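Local coordinates for ATP grasp ligase (Microcystis aeruginosa MRC, PDB 5IG9), which probably uses ATP, as ATP-grasp ligases do, to join side-chain carboxylates to hydroxyls within the microviridin precursor peptide, at residues P140-S145 with T205-I210; G162-M167 with V183-V188. All blocks are in the same frame, centred on the assembly; numbering follows the deposited sequence.

Interaction 1. Residues P140-S145 with T205-I210; sequences PGTLTS and TFQENI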
loop_
_atom_site.group_PDB
_atom_site.type_symbol
_atom_site.label_atom_id
_atom_site.label_comp_id
_atom_site.label_asym_id
_atom_site.label_seq_id
_atom_site.Cartn_x
_atom_site.Cartn_y
_atom_site.Cartn_z
ATOM N N PRO A 140 -15.312 -3.088 -19.137
ATOM C CA PRO A 140 -14.944 -4.174 -20.048
ATOM C C PRO A 140 -14.697 -5.469 -19.298
ATOM O O PRO A 140 -14.278 -5.474 -18.138
ATOM C CB PRO A 140 -13.661 -3.659 -20.707
ATOM C CG PRO A 140 -13.055 -2.783 -19.666
ATOM C CD PRO A 140 -14.203 -2.137 -18.936
ATOM N N GLY A 141 -14.973 -6.578 -19.981
ATOM C CA GLY A 141 -14.702 -7.893 -19.425
ATOM C C GLY A 141 -13.236 -8.049 -19.067
ATOM O O GLY A 141 -12.366 -7.932 -19.934
ATOM N N THR A 142 -12.947 -8.314 -17.799
ATOM C CA THR A 142 -11.581 -8.316 -17.298
ATOM C C THR A 142 -11.282 -9.627 -16.587
ATOM O O THR A 142 -12.110 -10.135 -15.827
ATOM C CB THR A 142 -11.347 -7.126 -16.357
ATOM O OG1 THR A 142 -11.625 -5.908 -17.052
ATOM C CG2 THR A 142 -9.914 -7.103 -15.861
ATOM N N LEU A 143 -10.095 -10.175 -16.846
ATOM C CA LEU A 143 -9.642 -11.396 -16.193
ATOM C C LEU A 143 -8.175 -11.241 -15.831
ATOM O O LEU A 143 -7.330 -11.088 -16.719
ATOM C CB LEU A 143 -9.838 -12.621 -17.089
ATOM C CG LEU A 143 -9.129 -13.898 -16.622
ATOM C CD1 LEU A 143 -9.690 -14.379 -15.287
ATOM C CD2 LEU A 143 -9.216 -14.999 -17.673
ATOM N N THR A 144 -7.877 -11.277 -14.534
ATOM C CA THR A 144 -6.511 -11.409 -14.045
ATOM C C THR A 144 -6.286 -12.870 -13.685
ATOM O O THR A 144 -7.031 -13.433 -12.877
ATOM C CB THR A 144 -6.254 -10.514 -12.829
ATOM O OG1 THR A 144 -6.663 -11.193 -11.634
ATOM C CG2 THR A 144 -7.027 -9.208 -12.944
ATOM N N SER A 145 -5.272 -13.485 -14.285
ATOM C CA SER A 145 -5.155 -14.931 -14.187
ATOM C C SER A 145 -3.720 -15.378 -14.426
ATOM O O SER A 145 -2.973 -14.752 -15.183
ATOM C CB SER A 145 -6.093 -15.619 -15.189
ATOM O OG SER A 145 -5.912 -17.023 -15.182
ATOM N N THR A 205 -3.221 -9.322 -16.494
ATOM C CA THR A 205 -4.604 -8.869 -16.527
ATOM C C THR A 205 -5.029 -8.722 -17.981
ATOM O O THR A 205 -4.410 -7.967 -18.740
ATOM C CB THR A 205 -4.773 -7.549 -15.772
ATOM O OG1 THR A 205 -4.434 -7.740 -14.391
ATOM C CG2 THR A 205 -6.211 -7.069 -15.861
ATOM N N PHE A 206 -6.073 -9.449 -18.366
ATOM C CA PHE A 206 -6.600 -9.432 -19.720
ATOM C C PHE A 206 -7.958 -8.746 -19.739
ATOM O O PHE A 206 -8.741 -8.858 -18.791
ATOM C CB PHE A 206 -6.719 -10.853 -20.277
ATOM C CG PHE A 206 -5.438 -11.625 -20.219
ATOM C CD1 PHE A 206 -5.112 -12.365 -19.096
ATOM C CD2 PHE A 206 -4.548 -11.597 -21.278
ATOM C CE1 PHE A 206 -3.932 -13.069 -19.034
ATOM C CE2 PHE A 206 -3.365 -12.300 -21.221
ATOM C CZ PHE A 206 -3.057 -13.038 -20.098
ATOM N N GLN A 207 -8.229 -8.028 -20.829
ATOM C CA GLN A 207 -9.439 -7.225 -20.938
ATOM C C GLN A 207 -10.049 -7.336 -22.326
ATOM O O GLN A 207 -9.333 -7.455 -23.324
ATOM C CB GLN A 207 -9.158 -5.748 -20.633
ATOM C CG GLN A 207 -9.164 -5.414 -19.156
ATOM C CD GLN A 207 -9.195 -3.923 -18.902
ATOM O OE1 GLN A 207 -8.744 -3.131 -19.725
ATOM N NE2 GLN A 207 -9.737 -3.533 -17.757
ATOM N N GLU A 208 -11.380 -7.279 -22.373
ATOM C CA GLU A 208 -12.099 -7.192 -23.636
ATOM C C GLU A 208 -11.688 -5.937 -24.396
ATOM O O GLU A 208 -11.767 -4.824 -23.870
ATOM C CB GLU A 208 -13.605 -7.183 -23.367
ATOM C CG GLU A 208 -14.478 -6.751 -24.538
ATOM C CD GLU A 208 -15.946 -6.648 -24.150
ATOM O OE1 GLU A 208 -16.237 -6.631 -22.935
ATOM O OE2 GLU A 208 -16.809 -6.591 -25.056
ATOM N N ASN A 209 -11.237 -6.121 -25.633
ATOM C CA ASN A 209 -10.853 -5.001 -26.488
ATOM C C ASN A 209 -12.119 -4.424 -27.105
ATOM O O ASN A 209 -12.690 -5.003 -28.030
ATOM C CB ASN A 209 -9.868 -5.456 -27.558
ATOM C CG ASN A 209 -9.264 -4.300 -28.327
ATOM O OD1 ASN A 209 -9.709 -3.158 -28.215
ATOM N ND2 ASN A 209 -8.245 -4.594 -29.124
ATOM N N ILE A 210 -12.560 -3.278 -26.600
ATOM C CA ILE A 210 -13.802 -2.647 -27.036
ATOM C C ILE A 210 -13.464 -1.613 -28.108
ATOM O O ILE A 210 -12.712 -0.671 -27.820
ATOM C CB ILE A 210 -14.544 -1.994 -25.864
ATOM C CG1 ILE A 210 -14.981 -3.054 -24.854
ATOM C CG2 ILE A 210 -15.732 -1.190 -26.378
ATOM C CD1 ILE A 210 -15.628 -2.482 -23.623
#
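P140-S145 and T205-I210 meet as antiparallel neighbours in the four-stranded antiparallel sheet of the ATP-grasp region, where T142, L143 and T144 lie opposite Q207, F206 and T205. The strand segments run at 163° to each other. L143 and F206 form the hydrogen-bonded pair: L143 N donates to F206 O over 2.7 Å, and F206 N donates to L143 O. Just before strand 142-145 begins, G141 O accepts E208 N. The extended E208 side chain then returns the bond, its OE1 taking G141 N on the anti lone pair at 3.2 Å, so that both backbone polar groups of G141 are held by E208.

On the face carrying T142, T144, T205 and Q207, the T142 hydroxyl has two roles. It accepts a bond from Q207 NE2 at 3.1 Å and donates to P140 O at 2.9 Å, approaching that carbonyl from above its plane. T142 OG1 stands beside its own backbone N (chi1 -58°), which leaves CG2 to meet T205 CG2 at 3.7 Å. T144 lies alongside T205, its CG2 against T205 OG1. The opposite face holds the F206 ring, whose edge approaches L143 O; helix 148-157 packs here through V151 and F154. P140 CB touches I210 CD1 at 3.7 Å. This is the outermost antiparallel pairing on its side of the sheet within the chain, continued across the subunit interface by a strand of the second subunit.

Interaction 2. Residues G162-M167 with V183-V188; sequences GIVTKM and VFTSPV
V164 and T165 pair antiparallel with P187 and S186, and the hydrogen-bonded pair is T165 with S186: T165 N donates to S186 O at 2.9 Å, and S186 N to T165 O at 3.1 Å. A third, weak bond runs from V188 N to I163 O. P187 occupies a non-hydrogen-bonded position opposite V164, where the backbone N faces away from the partner strand, and its lack of an N-H therefore costs this pairing nothing.

V188 makes apolar contacts through both branches. Its CG2 lies 3.5 Å from I163 CG1, and its CG1 lies 3.8 Å from T165 CB, the V188 side chain crossing that of T165 at about a right angle. I163 CG1 sits between the backbone N and the carbonyl carbon (chi1 67°), an orientation that brings it to V188; the I163 side chain also packs on F154 and A155 of helix 148-157. V164 CG2 meets T185 CG2 at 3.7 Å. K166 and T185 lie side by side, with T185 OG1 against K166 CB. Past the strand, M167 CG rests 4.0 Å from V183 CG1.

S186 OG donates to F184 O at 2.8 Å from above the carbonyl plane, a short-range bond within the segment leading into the strand. T165 OG1 binds T205 O on the adjoining strand. The arrangement is a short antiparallel pairing of two bridges, whose strand 186-187 is outermost in the sheet within this chain.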
loop_
_atom_site.group_PDB
_atom_site.type_symbol
_atom_site.label_atom_id
_atom_site.label_comp_id
_atom_site.label_asym_id
_atom_site.label_seq_id
_atom_site.Cartn_x
_atom_site.Cartn_y
_atom_site.Cartn_z
ATOM N N GLY A 162 -11.253 -9.147 -30.098
ATOM C CA GLY A 162 -9.944 -9.384 -29.534
ATOM C C GLY A 162 -9.873 -9.001 -28.069
ATOM O O GLY A 162 -10.811 -8.464 -27.480
ATOM N N ILE A 163 -8.730 -9.305 -27.461
ATOM C CA ILE A 163 -8.451 -8.885 -26.096
ATOM C C ILE A 163 -7.060 -8.273 -26.047
ATOM O O ILE A 163 -6.216 -8.508 -26.915
ATOM C CB ILE A 163 -8.558 -10.037 -25.076
ATOM C CG1 ILE A 163 -7.452 -11.059 -25.322
ATOM C CG2 ILE A 163 -9.935 -10.686 -25.134
ATOM C CD1 ILE A 163 -7.224 -11.991 -24.167
ATOM N N VAL A 164 -6.832 -7.470 -25.015
ATOM C CA VAL A 164 -5.514 -6.932 -24.731
ATOM C C VAL A 164 -5.023 -7.538 -23.421
ATOM O O VAL A 164 -5.735 -8.279 -22.742
ATOM C CB VAL A 164 -5.511 -5.392 -24.668
ATOM C CG1 VAL A 164 -5.808 -4.803 -26.040
ATOM C CG2 VAL A 164 -6.516 -4.898 -23.636
ATOM N N THR A 165 -3.781 -7.223 -23.077
ATOM C CA THR A 165 -3.220 -7.580 -21.785
ATOM C C THR A 165 -2.474 -6.383 -21.216
ATOM O O THR A 165 -2.002 -5.512 -21.955
ATOM C CB THR A 165 -2.279 -8.789 -21.872
ATOM O OG1 THR A 165 -2.001 -9.268 -20.553
ATOM C CG2 THR A 165 -0.972 -8.408 -22.545
ATOM N N LYS A 166 -2.386 -6.342 -19.891
ATOM C CA LYS A 166 -1.691 -5.259 -19.213
ATOM C C LYS A 166 -1.289 -5.733 -17.827
ATOM O O LYS A 166 -1.808 -6.728 -17.312
ATOM C CB LYS A 166 -2.552 -3.997 -19.130
ATOM C CG LYS A 166 -3.817 -4.150 -18.294
ATOM C CD LYS A 166 -4.719 -2.930 -18.453
ATOM C CE LYS A 166 -5.942 -3.000 -17.548
ATOM N NZ LYS A 166 -5.604 -2.851 -16.102
ATOM N N MET A 167 -0.346 -5.009 -17.236
ATOM C CA MET A 167 0.140 -5.292 -15.896
ATOM C C MET A 167 -0.531 -4.355 -14.902
ATOM O O MET A 167 -0.768 -3.181 -15.200
ATOM C CB MET A 167 1.661 -5.139 -15.826
ATOM C CG MET A 167 2.424 -6.069 -16.760
ATOM S SD MET A 167 2.446 -7.786 -16.206
ATOM C CE MET A 167 3.634 -7.703 -14.868
ATOM N N VAL A 183 5.974 -2.789 -20.330
ATOM C CA VAL A 183 4.837 -3.515 -20.886
ATOM C C VAL A 183 3.677 -2.530 -21.010
ATOM O O VAL A 183 2.972 -2.251 -20.039
ATOM C CB VAL A 183 4.458 -4.724 -20.029
ATOM C CG1 VAL A 183 3.210 -5.398 -20.583
ATOM C CG2 VAL A 183 5.611 -5.713 -19.959
ATOM N N PHE A 184 3.481 -1.996 -22.213
ATOM C CA PHE A 184 2.273 -1.240 -22.495
ATOM C C PHE A 184 1.096 -2.196 -22.681
ATOM O O PHE A 184 1.263 -3.411 -22.829
ATOM C CB PHE A 184 2.448 -0.377 -23.744
ATOM C CG PHE A 184 3.422 0.755 -23.578
ATOM C CD1 PHE A 184 3.114 1.840 -22.774
ATOM C CD2 PHE A 184 4.636 0.746 -24.246
ATOM C CE1 PHE A 184 4.003 2.888 -22.627
ATOM C CE2 PHE A 184 5.529 1.791 -24.104
ATOM C CZ PHE A 184 5.213 2.863 -23.294
ATOM N N THR A 185 -0.111 -1.635 -22.669
ATOM C CA THR A 185 -1.292 -2.424 -22.993
ATOM C C THR A 185 -1.200 -2.898 -24.437
ATOM O O THR A 185 -1.185 -2.085 -25.367
ATOM C CB THR A 185 -2.562 -1.604 -22.773
ATOM O OG1 THR A 185 -2.640 -1.201 -21.401
ATOM C CG2 THR A 185 -3.788 -2.431 -23.115
ATOM N N SER A 186 -1.129 -4.211 -24.623
ATOM C CA SER A 186 -0.795 -4.778 -25.918
ATOM C C SER A 186 -1.825 -5.811 -26.343
ATOM O O SER A 186 -2.387 -6.521 -25.503
ATOM C CB SER A 186 0.592 -5.434 -25.883
ATOM O OG SER A 186 1.551 -4.564 -25.309
ATOM N N PRO A 187 -2.088 -5.918 -27.644
ATOM C CA PRO A 187 -2.937 -7.007 -28.134
ATOM C C PRO A 187 -2.225 -8.341 -27.997
ATOM O O PRO A 187 -1.025 -8.455 -28.257
ATOM C CB PRO A 187 -3.167 -6.652 -29.609
ATOM C CG PRO A 187 -2.702 -5.238 -29.766
ATOM C CD PRO A 187 -1.653 -5.024 -28.728
ATOM N N VAL A 188 -2.972 -9.355 -27.580
ATOM C CA VAL A 188 -2.462 -10.719 -27.538
ATOM C C VAL A 188 -2.854 -11.401 -28.839
ATOM O O VAL A 188 -3.955 -11.191 -29.366
ATOM C CB VAL A 188 -2.971 -11.485 -26.299
ATOM C CG1 VAL A 188 -3.040 -10.555 -25.097
ATOM C CG2 VAL A 188 -4.313 -12.150 -26.548
#

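How the interactions relate
Interactions 1 and 2 are the two outer pairings of one four-stranded antiparallel sheet, in the order 142-145, 204-208, 163-166, 186-187, with centres about 9 Å apart. The central pairing joins them through probable backbone hydrogen bonds, T205 O to K166 N and, just past the strands, N209 N to G162 O. Interaction 1 is largely buried, continues into the second subunit, and combines backbone bonds with amide, carboxylate and hydroxyl side-chain bonds. Interaction 2 is partly exposed along T185 and P187, and its side chains meet mainly through methyl and methylene groups. Helix 148-157 backs both, F154 touching F206 in the first and I163 in the second.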